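Local structure of CooJ (Rhodospirillum rubrum, 6HK5) at the interface of chains A and B. The protein is a nickel-binding metallochaperone that serves as an accessory protein of carbon monoxide dehydrogenase and works as a dimer. Coordinates in Å, arbitrary orientation; residue numbers count along the deposited sequence, not the author numbering. Chains: chain A/B, CooJ.

Contact 1: the interface of chains A and B. Residues chain A 30, 47, 50; chain B 12, 15-16, 19, 61, 64.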
ATOM      1  N   ILE A  30     -15.662   4.276   6.259  1.00 27.84           N
ATOM      2  CA  ILE A  30     -16.215   5.226   5.310  1.00 31.13           C
ATOM      3  C   ILE A  30     -17.724   5.082   5.245  1.00 28.67           C
ATOM      4  O   ILE A  30     -18.439   6.075   5.074  1.00 25.36           O
ATOM      5  CB  ILE A  30     -15.539   5.049   3.941  1.00 25.71           C
ATOM      6  CG1 ILE A  30     -14.089   5.538   4.027  1.00 31.40           C
ATOM      7  CG2 ILE A  30     -16.280   5.814   2.854  1.00 31.44           C
ATOM      8  CD1 ILE A  30     -13.204   5.037   2.907  1.00 32.72           C
ATOM      9  N   ILE A  47     -20.683   7.744  -3.128  1.00 21.33           N
ATOM     10  CA  ILE A  47     -19.915   6.957  -2.172  1.00 24.90           C
ATOM     11  C   ILE A  47     -20.468   5.539  -2.062  1.00 28.02           C
ATOM     12  O   ILE A  47     -19.700   4.569  -2.004  1.00 22.92           O
ATOM     13  CB  ILE A  47     -19.860   7.673  -0.805  1.00 27.76           C
ATOM     14  CG1 ILE A  47     -18.956   8.911  -0.876  1.00 21.31           C
ATOM     15  CG2 ILE A  47     -19.334   6.743   0.285  1.00 27.89           C
ATOM     16  CD1 ILE A  47     -18.951   9.707   0.427  1.00 25.75           C
ATOM     17  N   ALA A  50     -19.173   3.547  -4.955  1.00 25.00           N
ATOM     18  CA  ALA A  50     -17.778   3.171  -4.748  1.00 18.95           C
ATOM     19  C   ALA A  50     -17.671   2.013  -3.776  1.00 29.59           C
ATOM     20  O   ALA A  50     -16.933   1.049  -4.029  1.00 23.35           O
ATOM     21  CB  ALA A  50     -16.972   4.371  -4.253  1.00 27.41           C
TER
ATOM     22  N   LEU B  12     -13.933  12.900   5.118  1.00 30.76           N
ATOM     23  CA  LEU B  12     -14.379  11.860   4.203  1.00 25.82           C
ATOM     24  C   LEU B  12     -13.485  11.798   2.962  1.00 33.35           C
ATOM     25  O   LEU B  12     -13.034  10.718   2.546  1.00 32.82           O
ATOM     26  CB  LEU B  12     -15.834  12.151   3.839  1.00 29.92           C
ATOM     27  CG  LEU B  12     -16.813  11.069   3.422  1.00 37.73           C
ATOM     28  CD1 LEU B  12     -16.446   9.708   3.986  1.00 32.39           C
ATOM     29  CD2 LEU B  12     -18.189  11.509   3.896  1.00 29.35           C
ATOM     30  N   TYR B  15     -10.172  10.096   3.657  1.00 30.22           N
ATOM     31  CA  TYR B  15     -10.337   8.648   3.741  1.00 24.22           C
ATOM     32  C   TYR B  15     -10.456   8.032   2.355  1.00 26.50           C
ATOM     33  O   TYR B  15      -9.807   7.020   2.055  1.00 24.88           O
ATOM     34  CB  TYR B  15     -11.550   8.288   4.596  1.00 26.06           C
ATOM     35  CG  TYR B  15     -11.226   8.240   6.061  1.00 34.06           C
ATOM     36  CD1 TYR B  15     -11.236   9.401   6.832  1.00 37.35           C
ATOM     37  CD2 TYR B  15     -10.887   7.047   6.678  1.00 34.66           C
ATOM     38  CE1 TYR B  15     -10.944   9.371   8.186  1.00 37.94           C
ATOM     39  CE2 TYR B  15     -10.582   7.009   8.031  1.00 39.51           C
ATOM     40  CZ  TYR B  15     -10.603   8.178   8.776  1.00 40.92           C
ATOM     41  OH  TYR B  15     -10.302   8.155  10.118  1.00 47.57           O
ATOM     42  N   LEU B  16     -11.254   8.651   1.488  1.00 25.62           N
ATOM     43  CA  LEU B  16     -11.433   8.126   0.144  1.00 25.91           C
ATOM     44  C   LEU B  16     -10.146   8.250  -0.670  1.00 27.18           C
ATOM     45  O   LEU B  16      -9.751   7.311  -1.374  1.00 23.03           O
ATOM     46  CB  LEU B  16     -12.602   8.849  -0.519  1.00 27.59           C
ATOM     47  CG  LEU B  16     -13.910   8.582   0.245  1.00 31.24           C
ATOM     48  CD1 LEU B  16     -14.909   9.692   0.035  1.00 28.83           C
ATOM     49  CD2 LEU B  16     -14.497   7.267  -0.196  1.00 32.53           C
ATOM     50  N   PHE B  19      -8.166   5.434   0.366  1.00 29.46           N
ATOM     51  CA  PHE B  19      -8.714   4.203  -0.204  1.00 24.55           C
ATOM     52  C   PHE B  19      -8.355   4.076  -1.678  1.00 25.41           C
ATOM     53  O   PHE B  19      -8.031   2.982  -2.163  1.00 23.98           O
ATOM     54  CB  PHE B  19     -10.251   4.181  -0.045  1.00 29.04           C
ATOM     55  CG  PHE B  19     -10.839   2.792   0.045  1.00 31.00           C
ATOM     56  CD1 PHE B  19     -10.361   1.759  -0.749  1.00 36.97           C
ATOM     57  CD2 PHE B  19     -11.861   2.516   0.934  1.00 37.79           C
ATOM     58  CE1 PHE B  19     -10.878   0.483  -0.645  1.00 34.96           C
ATOM     59  CE2 PHE B  19     -12.386   1.249   1.030  1.00 38.59           C
ATOM     60  CZ  PHE B  19     -11.895   0.233   0.237  1.00 38.05           C
ATOM     61  N   LEU B  61     -14.224   5.702  -7.257  1.00 23.93           N
ATOM     62  CA  LEU B  61     -13.528   6.530  -6.277  1.00 25.47           C
ATOM     63  C   LEU B  61     -13.064   7.836  -6.903  1.00 23.89           C
ATOM     64  O   LEU B  61     -13.127   8.890  -6.261  1.00 24.73           O
ATOM     65  CB  LEU B  61     -12.345   5.770  -5.665  1.00 22.52           C
ATOM     66  CG  LEU B  61     -12.683   4.681  -4.637  1.00 21.98           C
ATOM     67  CD1 LEU B  61     -11.505   3.732  -4.400  1.00 23.90           C
ATOM     68  CD2 LEU B  61     -13.120   5.285  -3.321  1.00 26.40           C
ATOM     69  N   VAL B  64     -16.037  10.241  -7.090  1.00 24.31           N
ATOM     70  CA  VAL B  64     -16.244  10.855  -5.779  1.00 24.84           C
ATOM     71  C   VAL B  64     -15.198  11.932  -5.518  1.00 33.62           C
ATOM     72  O   VAL B  64     -15.519  13.074  -5.158  1.00 33.97           O
ATOM     73  CB  VAL B  64     -16.214   9.781  -4.679  1.00 22.31           C
ATOM     74  CG1 VAL B  64     -16.313  10.440  -3.315  1.00 27.49           C
ATOM     75  CG2 VAL B  64     -17.342   8.795  -4.884  1.00 27.48           C
TER
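Both helices of chain A, 5-35 and 42-67, meet both helices of chain B, 7-33 and 41-67. Each chain is a helical hairpin from the N-terminal part of CooJ, and two hairpins pack into an antiparallel bundle. A:Ile30 sends its side chain into helix 7-33 of chain B, where it touches residues on successive turns. CD1 of A:Ile30, the tip of the longer branch, meets the ring of B:Phe19 at the edge, in the ring plane, 3.5 Å from CD2 of B:Phe19. CG1 of A:Ile30 lies 3.8 Å from CB of B:Tyr15. These two side chains pass alongside each other in opposite directions, so the tyrosine contributes its stem to this contact rather than its ring. The short branch, CG2 of A:Ile30, packs 3.8 Å from CD2 of B:Leu16 and also nears CD1 of B:Leu12. With CG1 beside the backbone N (chi1 -70°), the two branches part: the long branch runs toward B:Tyr15 and B:Phe19, the short one toward B:Leu12, and B:Leu16 touches both.

A:Ile47, from the second helix, spans both helices of chain B. CD1 of A:Ile47 meets B:Leu12 tip to tip, 3.9 Å from CG of B:Leu12. The extended long branch (chi2 176°) carries CD1 that far, and CD1 also nears CD1 of B:Leu16. Further back, CG1 of A:Ile47 lies 3.9 Å from CG1 of B:Val64, and these two side chains cross at about a right angle. One turn along helix 42-67, the methyl CB of A:Ala50 rests 4.1 Å from CD2 of B:Leu61. The small alanine probably lets the second helices come near each other here.

Branched aliphatic side chains thus interlock with leucines and an aromatic edge. The patch forms part of the hydrophobic core of the CooJ dimer and joins all four helices of the two hairpins.

Contact 2: the interface of chains A and B. Residues chain A 60-61, 64; chain B 46-47, 49-50, 53.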
ATOM      1  N   SER A  60     -14.176 -10.930  -5.855  1.00 27.07           N
ATOM      2  CA  SER A  60     -13.293 -11.443  -6.899  0.66 29.23           C
ATOM      3  C   SER A  60     -11.875 -11.663  -6.384  1.00 30.85           C
ATOM      4  O   SER A  60     -11.186 -12.587  -6.845  1.00 23.99           O
ATOM      5  CB  SER A  60     -13.279 -10.487  -8.095  0.66 27.18           C
ATOM      6  OG  SER A  60     -12.553  -9.307  -7.794  0.66 22.00           O
ATOM      7  N   LEU A  61     -11.407 -10.820  -5.459  1.00 24.45           N
ATOM      8  CA  LEU A  61     -10.082 -11.048  -4.886  1.00 31.06           C
ATOM      9  C   LEU A  61     -10.077 -12.288  -4.005  1.00 32.28           C
ATOM     10  O   LEU A  61      -9.088 -13.036  -3.970  1.00 29.24           O
ATOM     11  CB  LEU A  61      -9.628  -9.835  -4.084  1.00 34.98           C
ATOM     12  CG  LEU A  61      -8.782  -8.804  -4.819  1.00 40.51           C
ATOM     13  CD1 LEU A  61      -8.439  -7.675  -3.842  1.00 42.72           C
ATOM     14  CD2 LEU A  61      -7.522  -9.453  -5.405  1.00 25.85           C
ATOM     15  N   VAL A  64      -9.465 -15.266  -6.184  1.00 25.03           N
ATOM     16  CA  VAL A  64      -8.027 -15.379  -6.406  1.00 24.56           C
ATOM     17  C   VAL A  64      -7.355 -16.061  -5.215  1.00 28.97           C
ATOM     18  O   VAL A  64      -6.685 -17.091  -5.364  1.00 29.73           O
ATOM     19  CB  VAL A  64      -7.411 -13.997  -6.671  1.00 26.21           C
ATOM     20  CG1 VAL A  64      -5.901 -14.105  -6.637  1.00 26.50           C
ATOM     21  CG2 VAL A  64      -7.892 -13.429  -8.001  1.00 23.71           C
TER
ATOM     22  N   LEU B  46      -9.038 -15.341 -13.123  1.00 32.52           N
ATOM     23  CA  LEU B  46      -9.472 -14.782 -11.843  1.00 30.91           C
ATOM     24  C   LEU B  46      -8.693 -13.519 -11.486  1.00 33.27           C
ATOM     25  O   LEU B  46      -9.273 -12.535 -11.001  1.00 27.86           O
ATOM     26  CB  LEU B  46      -9.319 -15.831 -10.743  1.00 27.34           C
ATOM     27  CG  LEU B  46     -10.243 -17.046 -10.845  1.00 30.45           C
ATOM     28  CD1 LEU B  46      -9.862 -18.076  -9.805  1.00 27.40           C
ATOM     29  CD2 LEU B  46     -11.700 -16.640 -10.680  1.00 27.35           C
ATOM     30  N   ILE B  47      -7.376 -13.537 -11.695  1.00 26.99           N
ATOM     31  CA  ILE B  47      -6.575 -12.344 -11.450  1.00 27.72           C
ATOM     32  C   ILE B  47      -7.048 -11.208 -12.341  1.00 25.18           C
ATOM     33  O   ILE B  47      -7.334 -10.108 -11.867  1.00 26.80           O
ATOM     34  CB  ILE B  47      -5.078 -12.644 -11.653  1.00 27.30           C
ATOM     35  CG1 ILE B  47      -4.583 -13.597 -10.568  1.00 23.97           C
ATOM     36  CG2 ILE B  47      -4.269 -11.353 -11.659  1.00 32.51           C
ATOM     37  CD1 ILE B  47      -3.199 -14.159 -10.855  1.00 30.07           C
ATOM     38  N   ARG B  49      -9.939 -10.884 -13.589  1.00 24.53           N
ATOM     39  CA  ARG B  49     -11.266 -10.461 -13.145  1.00 28.92           C
ATOM     40  C   ARG B  49     -11.174  -9.593 -11.899  1.00 22.49           C
ATOM     41  O   ARG B  49     -11.848  -8.564 -11.804  1.00 24.57           O
ATOM     42  CB  ARG B  49     -12.168 -11.657 -12.863  1.00 24.98           C
ATOM     43  CG  ARG B  49     -13.568 -11.225 -12.398  1.00 27.24           C
ATOM     44  CD  ARG B  49     -14.325 -10.488 -13.517  1.00 31.98           C
ATOM     45  NE  ARG B  49     -14.304  -9.033 -13.375  1.00 32.12           N
ATOM     46  CZ  ARG B  49     -15.019  -8.209 -14.131  1.00 36.13           C
ATOM     47  NH1 ARG B  49     -15.808  -8.716 -15.074  1.00 33.17           N
ATOM     48  NH2 ARG B  49     -14.968  -6.885 -13.933  1.00 28.44           N
ATOM     49  N   ALA B  50     -10.379 -10.021 -10.916  1.00 26.55           N
ATOM     50  CA  ALA B  50     -10.139  -9.185  -9.745  1.00 25.72           C
ATOM     51  C   ALA B  50      -9.623  -7.818 -10.150  1.00 28.24           C
ATOM     52  O   ALA B  50     -10.060  -6.799  -9.602  1.00 27.29           O
ATOM     53  CB  ALA B  50      -9.149  -9.856  -8.790  1.00 21.62           C
ATOM     54  N   ASP B  53     -12.271  -5.589 -11.631  1.00 25.21           N
ATOM     55  CA  ASP B  53     -13.130  -5.049 -10.575  1.00 23.18           C
ATOM     56  C   ASP B  53     -12.442  -3.918  -9.814  1.00 27.02           C
ATOM     57  O   ASP B  53     -13.091  -2.932  -9.420  1.00 23.91           O
ATOM     58  CB  ASP B  53     -13.570  -6.155  -9.624  1.00 27.84           C
ATOM     59  CG  ASP B  53     -14.555  -7.126 -10.275  1.00 27.64           C
ATOM     60  OD1 ASP B  53     -15.277  -6.737 -11.212  1.00 31.51           O
ATOM     61  OD2 ASP B  53     -14.588  -8.290  -9.857  1.00 29.04           O
TER
HETATM   62  O   HOH W   1     -11.464 -13.289  -9.268  1.00 26.66           O
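A:Ser60, A:Leu61 and A:Val64 on helix 42-67 pack against helix 41-67 of chain B, mainly at B:Ala50 and the turn before it. The tightly packed part is formed by A:Ser60 and A:Val64 against B:Ala50 and its neighbours. CG2 of A:Val64 sits over the backbone of this turn, 3.4 Å from the carbonyl O of B:Leu46 and 3.8 Å from CA of B:Ile47. Its CG1 points anti to the backbone N (chi1 169°), which leaves CG2 as the branch that meets the partner backbone. CD2 of A:Leu61 lies 3.8 Å from CB of B:Ala50, and CG2 of A:Val64 reaches the same methyl. CB of A:Ser60 packs 3.8 Å from CA of B:Ala50.

The looser margin lies at B:Asp53, B:Arg49 and the water, where little surface of the two side chains is hidden. The hydroxyl OG of A:Ser60 gives a weak hydrogen bond to the carboxylate OD2 of B:Asp53, at 3.1 Å. OG stands between the backbone N and the carbonyl carbon (chi1 73°), a position that turns it toward chain B. The other carboxylate oxygen, OD1 of B:Asp53, forms a salt bridge within chain B to NH2 of B:Arg49, 2.7 Å away. This bond probably helps to steady the carboxylate for the serine. Water 1 links the two backbones: it bonds to the carbonyl O of A:Ser60 and, at 2.9 Å, to the carbonyl O of B:Leu46. It therefore bridges two acceptors that could not bond to each other directly.

The site holds the second helices of the two hairpins together and helps to build the CooJ dimer.

Contact 1 and contact 2 lie about 21 Å apart, measured between the centres of their C-alpha atoms. Both use the second helix of each chain. B:Ile47 and B:Ala50 in contact 2 are the counterparts of A:Ile47 and A:Ala50 in contact 1, and residues 61 and 64 likewise change chains. The 47–64 and 50–61 pairings recur with the chains exchanged, so the patches are partly two-fold twins near opposite ends of the interface. Contact 1 also includes the first helices, whereas contact 2 shows the second helices with a polar margin. Attachment at separated points should help to hold the two hairpins in register within the dimer.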